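Local coordinates for NBS-LRR class disease resistance protein (Oryza sativa subsp. japonica, PDB 6FU9) that probably acts as a plant immune receptor, with a small ferredoxin-like domain that binds another protein, at residues E5-V10 against D52-I57; F11-V16 against D45-V50; M25-S30 against S61-K66. All coordinates share one frame; numbering follows the deposited sequence.

The three contacts join the parts of one ferredoxin-like domain, a four-stranded antiparallel sheet with two helices on one face. Interaction 2 is the most buried. It pairs the central strands 7-12 and 46-51 through backbone hydrogen bonds, with apolar side chains on the helix face and a salt bridge on the other. Interaction 1 uses the same strand 7-12 nearer its start and ties it to the turn leading into helix 56-66. Here a glutamine amide and a water do much of the work. Interaction 3 is partly exposed and packs helix 56-66 against helix 18-29 by side-chain carbons, including the aliphatic chain of Lys-66, without hydrogen bonds. Leu-63 and Val-28 link it to interaction 2.

Interaction 1 (E5-V10 against D52-I57); sequences EMQKIV and DGIDSI
Gln-7 carries most of this contact. Its CB points toward the segment Asp-52 to Ile-57. CG lies beside the backbone N (chi1 -71°), and the chain then runs extended, which brings Gln-7 CD to 3.8 Å from Ile-54 N. At the tip the amide meets the backbone of Ile-54 with both of its ends. The Ile-54 N-H points at an in-plane lone pair of Gln-7 OE1, 2.9 Å away, in a nearly straight bond (170°). Gln-7 NE2 makes a weak bond to Ile-54 O at 3.5 Å. The pair sets the amide's orientation, with the OE1 bond the strong one.

In this ferredoxin-like fold the turn leads from strand 46-51 into helix 56-66. It begins the beta-alpha-beta crossover that passes over strand 7-12 to reach strand 71-77. Asp-55 is the N-cap of the helix, and its OD1 accepts from Asn-58 N.

Deeper in, Ile-9 and Ile-54 meet tip to tip, with Ile-9 CD1 4.1 Å from Ile-54 CG2. Ile-9 CD1 also touches Ser-56 CB at 3.7 Å. At the other end a water donates to Glu-5 O and to Asp-52 OD1, the latter at 2.7 Å.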
loop_
_atom_site.group_PDB
_atom_site.type_symbol
_atom_site.label_atom_id
_atom_site.label_comp_id
_atom_site.label_asym_id
_atom_site.label_seq_id
_atom_site.Cartn_x
_atom_site.Cartn_y
_atom_site.Cartn_z
ATOM N N GLU A 5 -10.121 -6.600 14.469
ATOM C CA GLU A 5 -8.905 -5.908 13.993
ATOM C C GLU A 5 -9.099 -5.449 12.558
ATOM O O GLU A 5 -9.544 -6.208 11.715
ATOM C CB GLU A 5 -7.739 -6.903 14.109
ATOM C CG GLU A 5 -6.379 -6.315 13.847
ATOM C CD GLU A 5 -5.356 -7.429 13.866
ATOM O OE1 GLU A 5 -4.694 -7.596 14.899
ATOM O OE2 GLU A 5 -5.267 -8.188 12.899
ATOM N N MET A 6 -8.739 -4.186 12.308
ATOM C CA MET A 6 -9.010 -3.595 11.007
ATOM C C MET A 6 -8.108 -4.169 9.904
ATOM O O MET A 6 -7.028 -4.630 10.141
ATOM C CB MET A 6 -8.837 -2.095 11.121
ATOM C CG MET A 6 -9.980 -1.490 11.945
ATOM S SD MET A 6 -9.890 0.240 12.313
ATOM C CE MET A 6 -10.164 0.619 10.666
ATOM N N GLN A 7 -8.662 -4.075 8.700
ATOM C CA GLN A 7 -8.028 -4.480 7.469
ATOM C C GLN A 7 -7.427 -3.252 6.735
ATOM O O GLN A 7 -7.997 -2.171 6.855
ATOM C CB GLN A 7 -9.123 -4.968 6.467
ATOM C CG GLN A 7 -9.865 -6.270 6.680
ATOM C CD GLN A 7 -11.125 -6.244 5.820
ATOM O OE1 GLN A 7 -12.085 -5.624 6.108
ATOM N NE2 GLN A 7 -11.120 -7.080 4.799
ATOM N N LYS A 8 -6.380 -3.487 5.986
ATOM C CA LYS A 8 -5.780 -2.520 5.057
ATOM C C LYS A 8 -5.642 -3.146 3.738
ATOM O O LYS A 8 -4.971 -4.214 3.590
ATOM C CB LYS A 8 -4.430 -2.063 5.582
ATOM C CG LYS A 8 -3.765 -1.011 4.714
ATOM C CD LYS A 8 -2.473 -0.526 5.387
ATOM C CE LYS A 8 -1.698 0.446 4.608
ATOM N NZ LYS A 8 -0.528 0.762 5.448
ATOM N N ILE A 9 -6.293 -2.597 2.693
ATOM C CA ILE A 9 -6.277 -3.114 1.366
ATOM C C ILE A 9 -5.770 -2.006 0.447
ATOM O O ILE A 9 -6.289 -0.884 0.495
ATOM C CB ILE A 9 -7.656 -3.516 0.873
ATOM C CG1 ILE A 9 -8.323 -4.536 1.826
ATOM C CG2 ILE A 9 -7.568 -4.073 -0.523
ATOM C CD1 ILE A 9 -9.784 -4.705 1.634
ATOM N N VAL A 10 -4.764 -2.292 -0.352
ATOM C CA VAL A 10 -4.230 -1.296 -1.305
ATOM C C VAL A 10 -4.449 -1.798 -2.701
ATOM O O VAL A 10 -4.053 -2.965 -3.014
ATOM C CB VAL A 10 -2.757 -1.003 -1.063
ATOM C CG1 VAL A 10 -2.285 0.168 -1.988
ATOM C CG2 VAL A 10 -2.455 -0.659 0.379
ATOM N N ASP A 52 -13.271 -2.474 8.298
ATOM C CA ASP A 52 -13.576 -3.686 9.040
ATOM C C ASP A 52 -14.724 -4.400 8.359
ATOM O O ASP A 52 -15.801 -3.895 8.255
ATOM C CB ASP A 52 -13.873 -3.329 10.517
ATOM C CG ASP A 52 -14.284 -4.547 11.383
ATOM O OD1 ASP A 52 -13.880 -5.695 11.081
ATOM O OD2 ASP A 52 -14.953 -4.315 12.416
ATOM N N GLY A 53 -14.468 -5.606 7.869
ATOM C CA GLY A 53 -15.522 -6.338 7.176
ATOM C C GLY A 53 -15.809 -5.858 5.749
ATOM O O GLY A 53 -16.937 -5.899 5.314
ATOM N N ILE A 54 -14.761 -5.462 5.045
ATOM C CA ILE A 54 -14.871 -5.072 3.654
ATOM C C ILE A 54 -14.906 -6.328 2.779
ATOM O O ILE A 54 -14.031 -7.164 2.902
ATOM C CB ILE A 54 -13.674 -4.196 3.256
ATOM C CG1 ILE A 54 -13.602 -2.925 4.140
ATOM C CG2 ILE A 54 -13.754 -3.830 1.780
ATOM C CD1 ILE A 54 -12.253 -2.254 4.048
ATOM N N ASP A 55 -15.886 -6.394 1.895
ATOM C CA ASP A 55 -15.914 -7.435 0.860
ATOM C C ASP A 55 -15.020 -6.971 -0.307
ATOM O O ASP A 55 -15.455 -6.257 -1.225
ATOM C CB ASP A 55 -17.345 -7.652 0.437
ATOM C CG ASP A 55 -17.499 -8.718 -0.656
ATOM O OD1 ASP A 55 -16.514 -9.167 -1.215
ATOM O OD2 ASP A 55 -18.631 -9.004 -1.011
ATOM N N SER A 56 -13.763 -7.349 -0.229
ATOM C CA SER A 56 -12.815 -6.876 -1.212
ATOM C C SER A 56 -13.070 -7.494 -2.573
ATOM O O SER A 56 -12.681 -6.897 -3.565
ATOM C CB SER A 56 -11.362 -7.063 -0.742
ATOM O OG SER A 56 -11.084 -8.401 -0.673
ATOM N N ILE A 57 -13.665 -8.673 -2.633
ATOM C CA ILE A 57 -14.127 -9.316 -3.858
ATOM C C ILE A 57 -15.020 -8.441 -4.644
ATOM O O ILE A 57 -14.778 -8.175 -5.825
ATOM C CB ILE A 57 -14.897 -10.701 -3.554
ATOM C CG1 ILE A 57 -13.945 -11.686 -2.905
ATOM C CG2 ILE A 57 -15.506 -11.340 -4.824
ATOM C CD1 ILE A 57 -12.550 -11.689 -3.529
HETATM O O HOH W 1 -11.614 -6.283 9.760
#

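Interaction 2 (F11-V16 against D45-V50); sequences FKIPMV and DQVVVV
Phe-11 and Val-47 form an antiparallel hydrogen-bonded pair, with Phe-11 N to Val-47 O at 2.9 Å and Val-47 N to Phe-11 O at 2.8 Å. Lys-12 and Gln-46 follow as a non-hydrogen-bonded pair. Ile-13 N still donates to Asp-45 O at 2.9 Å, almost in line with the C=O bond. Asp-45 and Gln-46 both face Ala-40 in a classic beta bulge.

On the Lys-12 face, the lysine chain bends at chi2 and chi3, back across Asp-45. Lys-12 NZ reaches the syn lone pair of Asp-45 OD1 at 2.7 Å, a short salt bridge. Lys-12 NZ and Gln-46 NE2 each also have an acidic partner on the chain of another protein, and Gln-46 NE2 bonds its backbone too.

The Phe-11 face is apolar. Val-47 CG2 is touched by two tips, Ile-13 CD1 at 3.8 Å and Met-15 CE at 3.8 Å, the methionine lying square across it. Val-49 CG2 lies at the edge of the Phe-11 ring, 4.2 Å from Phe-11 CE2.

Leu-59, Val-60 and Leu-63 of helix 56-66 cover Phe-11, and Leu-63 also covers Ile-13. Helix 18-29 covers Met-15 and Val-49, strand 34-40 flanks 46-51, and Phe-72 of strand 71-77 meets the Phe-11 ring.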
loop_
_atom_site.group_PDB
_atom_site.type_symbol
_atom_site.label_atom_id
_atom_site.label_comp_id
_atom_site.label_asym_id
_atom_site.label_seq_id
_atom_site.Cartn_x
_atom_site.Cartn_y
_atom_site.Cartn_z
ATOM N N PHE A 11 -5.041 -0.949 -3.543
ATOM C CA PHE A 11 -5.201 -1.211 -4.959
ATOM C C PHE A 11 -4.251 -0.308 -5.754
ATOM O O PHE A 11 -3.953 0.810 -5.306
ATOM C CB PHE A 11 -6.618 -0.960 -5.436
ATOM C CG PHE A 11 -7.671 -1.797 -4.773
ATOM C CD1 PHE A 11 -7.872 -3.107 -5.178
ATOM C CD2 PHE A 11 -8.463 -1.313 -3.764
ATOM C CE1 PHE A 11 -8.849 -3.907 -4.594
ATOM C CE2 PHE A 11 -9.431 -2.093 -3.167
ATOM C CZ PHE A 11 -9.624 -3.390 -3.597
ATOM N N LYS A 12 -3.807 -0.800 -6.896
ATOM C CA LYS A 12 -3.170 0.033 -7.932
ATOM C C LYS A 12 -4.176 0.173 -9.036
ATOM O O LYS A 12 -4.679 -0.811 -9.593
ATOM C CB LYS A 12 -1.859 -0.602 -8.362
ATOM C CG LYS A 12 -0.704 -0.386 -7.367
ATOM C CD LYS A 12 0.037 0.978 -7.404
ATOM C CE LYS A 12 1.087 0.993 -8.486
ATOM N NZ LYS A 12 1.735 2.302 -8.645
ATOM N N ILE A 13 -4.511 1.442 -9.385
ATOM C CA ILE A 13 -5.512 1.721 -10.448
ATOM C C ILE A 13 -4.919 2.822 -11.244
ATOM O O ILE A 13 -4.859 3.961 -10.763
ATOM C CB ILE A 13 -6.887 2.124 -9.896
ATOM C CG1 ILE A 13 -7.310 1.286 -8.682
ATOM C CG2 ILE A 13 -7.911 2.056 -11.000
ATOM C CD1 ILE A 13 -8.691 1.590 -8.137
ATOM N N PRO A 14 -4.440 2.520 -12.446
ATOM C CA PRO A 14 -4.102 3.634 -13.342
ATOM C C PRO A 14 -5.280 4.651 -13.369
ATOM O O PRO A 14 -6.418 4.267 -13.568
ATOM C CB PRO A 14 -3.923 2.945 -14.688
ATOM C CG PRO A 14 -3.400 1.612 -14.296
ATOM C CD PRO A 14 -4.180 1.222 -13.071
ATOM N N MET A 15 -4.996 5.913 -13.086
ATOM C CA MET A 15 -6.090 6.931 -13.050
ATOM C C MET A 15 -5.790 8.148 -13.869
ATOM O O MET A 15 -4.849 8.826 -13.555
ATOM C CB MET A 15 -6.460 7.227 -11.559
ATOM C CG MET A 15 -7.415 6.189 -10.963
ATOM S SD MET A 15 -7.900 6.308 -9.223
ATOM C CE MET A 15 -6.261 6.173 -8.478
ATOM N N VAL A 16 -6.534 8.391 -14.961
ATOM C CA VAL A 16 -6.125 9.421 -15.947
ATOM C C VAL A 16 -5.965 10.869 -15.344
ATOM O O VAL A 16 -5.142 11.662 -15.830
ATOM C CB VAL A 16 -7.011 9.403 -17.245
ATOM C CG1 VAL A 16 -6.452 10.356 -18.304
ATOM C CG2 VAL A 16 -7.107 8.000 -17.855
ATOM N N ASP A 45 -1.638 6.722 -7.875
ATOM C CA ASP A 45 -2.513 5.666 -8.351
ATOM C C ASP A 45 -2.656 4.484 -7.353
ATOM O O ASP A 45 -3.161 3.410 -7.723
ATOM C CB ASP A 45 -2.117 5.175 -9.715
ATOM C CG ASP A 45 -0.827 4.485 -9.776
ATOM O OD1 ASP A 45 -0.166 4.275 -8.746
ATOM O OD2 ASP A 45 -0.441 4.107 -10.919
ATOM N N GLN A 46 -2.220 4.688 -6.119
ATOM C CA GLN A 46 -2.468 3.700 -5.021
ATOM C C GLN A 46 -3.728 4.137 -4.319
ATOM O O GLN A 46 -3.809 5.288 -3.874
ATOM C CB GLN A 46 -1.414 3.750 -3.965
ATOM C CG GLN A 46 -0.307 2.828 -3.988
ATOM C CD GLN A 46 0.685 3.055 -2.824
ATOM O OE1 GLN A 46 0.372 3.075 -1.624
ATOM N NE2 GLN A 46 1.904 3.092 -3.178
ATOM N N VAL A 47 -4.720 3.265 -4.181
ATOM C CA VAL A 47 -5.926 3.554 -3.433
ATOM C C VAL A 47 -5.844 2.732 -2.166
ATOM O O VAL A 47 -5.855 1.489 -2.262
ATOM C CB VAL A 47 -7.157 3.186 -4.228
ATOM C CG1 VAL A 47 -8.428 3.431 -3.441
ATOM C CG2 VAL A 47 -7.154 3.975 -5.570
ATOM N N VAL A 48 -5.626 3.376 -1.050
ATOM C CA VAL A 48 -5.401 2.744 0.246
ATOM C C VAL A 48 -6.703 2.796 1.023
ATOM O O VAL A 48 -7.226 3.877 1.310
ATOM C CB VAL A 48 -4.239 3.405 1.023
ATOM C CG1 VAL A 48 -4.065 2.641 2.355
ATOM C CG2 VAL A 48 -2.972 3.484 0.245
ATOM N N VAL A 49 -7.202 1.613 1.402
ATOM C CA VAL A 49 -8.482 1.419 2.027
ATOM C C VAL A 49 -8.344 0.816 3.399
ATOM O O VAL A 49 -7.652 -0.210 3.530
ATOM C CB VAL A 49 -9.387 0.563 1.156
ATOM C CG1 VAL A 49 -10.795 0.546 1.701
ATOM C CG2 VAL A 49 -9.329 0.983 -0.315
ATOM N N VAL A 50 -8.945 1.382 4.406
ATOM C CA VAL A 50 -8.923 0.842 5.769
ATOM C C VAL A 50 -10.315 0.652 6.236
ATOM O O VAL A 50 -11.193 1.477 6.055
ATOM C CB VAL A 50 -8.145 1.793 6.705
ATOM C CG1 VAL A 50 -8.273 1.453 8.135
ATOM C CG2 VAL A 50 -6.655 1.833 6.273
#

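Interaction 3 (M25-S30 against S61-K66)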
loop_
_atom_site.group_PDB
_atom_site.type_symbol
_atom_site.label_atom_id
_atom_site.label_comp_id
_atom_site.label_asym_id
_atom_site.label_seq_id
_atom_site.Cartn_x
_atom_site.Cartn_y
_atom_site.Cartn_z
ATOM N N MET A 25 -12.665 7.408 -4.985
ATOM C CA MET A 25 -12.788 7.638 -3.561
ATOM C C MET A 25 -14.269 7.575 -3.143
ATOM O O MET A 25 -14.584 7.042 -2.073
ATOM C CB MET A 25 -11.984 8.876 -3.047
ATOM C CG MET A 25 -10.393 8.710 -2.651
ATOM S SD MET A 25 -9.817 10.264 -2.150
ATOM C CE MET A 25 -10.150 11.329 -3.566
ATOM N N SER A 26 -15.182 8.086 -3.962
ATOM C CA SER A 26 -16.585 8.054 -3.649
ATOM C C SER A 26 -17.138 6.614 -3.598
ATOM O O SER A 26 -17.901 6.256 -2.700
ATOM C CB SER A 26 -17.341 8.886 -4.676
ATOM O OG SER A 26 -18.667 8.964 -4.270
ATOM N N LEU A 27 -16.778 5.833 -4.592
ATOM C CA LEU A 27 -17.200 4.426 -4.645
ATOM C C LEU A 27 -16.690 3.659 -3.434
ATOM O O LEU A 27 -17.463 2.964 -2.773
ATOM C CB LEU A 27 -16.709 3.787 -5.932
ATOM C CG LEU A 27 -17.123 2.358 -6.235
ATOM C CD1 LEU A 27 -16.906 2.171 -7.748
ATOM C CD2 LEU A 27 -16.318 1.373 -5.491
ATOM N N VAL A 28 -15.438 3.836 -3.106
ATOM C CA VAL A 28 -14.886 3.136 -1.958
ATOM C C VAL A 28 -15.515 3.587 -0.689
ATOM O O VAL A 28 -15.895 2.750 0.176
ATOM C CB VAL A 28 -13.348 3.270 -1.939
ATOM C CG1 VAL A 28 -12.769 2.597 -0.694
ATOM C CG2 VAL A 28 -12.711 2.677 -3.143
ATOM N N ALA A 29 -15.688 4.878 -0.483
ATOM C CA ALA A 29 -16.293 5.385 0.728
ATOM C C ALA A 29 -17.742 4.918 0.933
ATOM O O ALA A 29 -18.217 4.885 2.061
ATOM C CB ALA A 29 -16.152 6.897 0.783
ATOM N N SER A 30 -18.405 4.603 -0.153
ATOM C CA SER A 30 -19.773 4.101 -0.042
ATOM C C SER A 30 -19.882 2.592 0.158
ATOM O O SER A 30 -20.967 2.084 0.268
ATOM C CB SER A 30 -20.657 4.527 -1.219
ATOM O OG SER A 30 -21.319 5.745 -0.876
ATOM N N SER A 61 -14.358 -5.719 -8.134
ATOM C CA SER A 61 -15.237 -5.814 -9.270
ATOM C C SER A 61 -15.883 -4.469 -9.594
ATOM O O SER A 61 -15.944 -4.029 -10.777
ATOM C CB SER A 61 -16.290 -6.933 -9.003
ATOM O OG SER A 61 -17.238 -6.939 -10.007
ATOM N N ALA A 62 -16.365 -3.795 -8.556
ATOM C CA ALA A 62 -17.023 -2.512 -8.747
ATOM C C ALA A 62 -16.019 -1.497 -9.292
ATOM O O ALA A 62 -16.342 -0.736 -10.223
ATOM C CB ALA A 62 -17.634 -2.031 -7.433
ATOM N N LEU A 63 -14.804 -1.506 -8.762
ATOM C CA LEU A 63 -13.766 -0.577 -9.271
ATOM C C LEU A 63 -13.452 -0.837 -10.706
ATOM O O LEU A 63 -13.281 0.141 -11.515
ATOM C CB LEU A 63 -12.493 -0.684 -8.396
ATOM C CG LEU A 63 -12.615 -0.077 -7.017
ATOM C CD1 LEU A 63 -11.498 -0.546 -6.108
ATOM C CD2 LEU A 63 -12.649 1.424 -7.043
ATOM N N ARG A 64 -13.397 -2.090 -11.130
ATOM C CA ARG A 64 -13.113 -2.428 -12.509
ATOM C C ARG A 64 -14.229 -1.962 -13.433
ATOM O O ARG A 64 -13.940 -1.605 -14.574
ATOM C CB ARG A 64 -12.883 -3.953 -12.581
ATOM C CG ARG A 64 -11.528 -4.325 -12.044
ATOM C CD ARG A 64 -11.346 -5.813 -11.926
ATOM N NE ARG A 64 -10.007 -6.096 -11.402
ATOM C CZ ARG A 64 -9.626 -7.261 -10.845
ATOM N NH1 ARG A 64 -10.519 -8.222 -10.592
ATOM N NH2 ARG A 64 -8.387 -7.417 -10.445
ATOM N N LYS A 65 -15.480 -1.984 -12.984
ATOM C CA LYS A 65 -16.609 -1.559 -13.826
ATOM C C LYS A 65 -16.712 -0.058 -13.944
ATOM O O LYS A 65 -17.091 0.438 -15.004
ATOM C CB LYS A 65 -17.939 -2.132 -13.278
ATOM C CG LYS A 65 -18.048 -3.641 -13.490
ATOM C CD LYS A 65 -19.407 -4.253 -13.118
ATOM C CE LYS A 65 -19.670 -4.200 -11.658
ATOM N NZ LYS A 65 -20.905 -4.991 -11.392
ATOM N N LYS A 66 -16.326 0.669 -12.888
ATOM C CA LYS A 66 -16.635 2.082 -12.807
ATOM C C LYS A 66 -15.436 2.990 -12.867
ATOM O O LYS A 66 -15.588 4.185 -13.213
ATOM C CB LYS A 66 -17.436 2.331 -11.522
ATOM C CG LYS A 66 -18.758 1.581 -11.470
ATOM C CD LYS A 66 -19.379 1.649 -10.085
ATOM C CE LYS A 66 -20.824 1.191 -10.094
ATOM N NZ LYS A 66 -21.693 2.193 -10.774
#
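The two helices of the ferredoxin-like fold lie side by side on one face of the sheet, and here the end of helix 18-29 meets the end of helix 56-66. The axes of 25-29 and 61-66 pass 10.6 Å apart, with an angle of 153° between their directions, so the two run roughly antiparallel. No hydrogen bond crosses between the segments.

Leu-27 is the main contact residue. Its CG is anti to the backbone N (chi1 -176°), so the side chain reaches across to the other helix and spreads its two methyls. The buried side has several partners at ordinary distances. Leu-27 CD2 lies 4.0 Å from Leu-63 CD2 and 4.1 Å from Ala-62 CB. Leu-63 CD2 meets a second partner, Val-28 CG2, at 4.1 Å. Val-28 also packs on Val-34 and Val-37 of strand 34-40, and Leu-63 on Ile-13 and Ala-70, so this side continues into the interior.

The solvent side has one exposed lysine, Lys-66, which covers little area. Its aliphatic chain stays extended as far as CE and bends at chi4. Lys-66 CB is 3.8 Å from Leu-27 CD1, and Lys-66 CD comes unusually close, 3.4 Å from Leu-27 CD1.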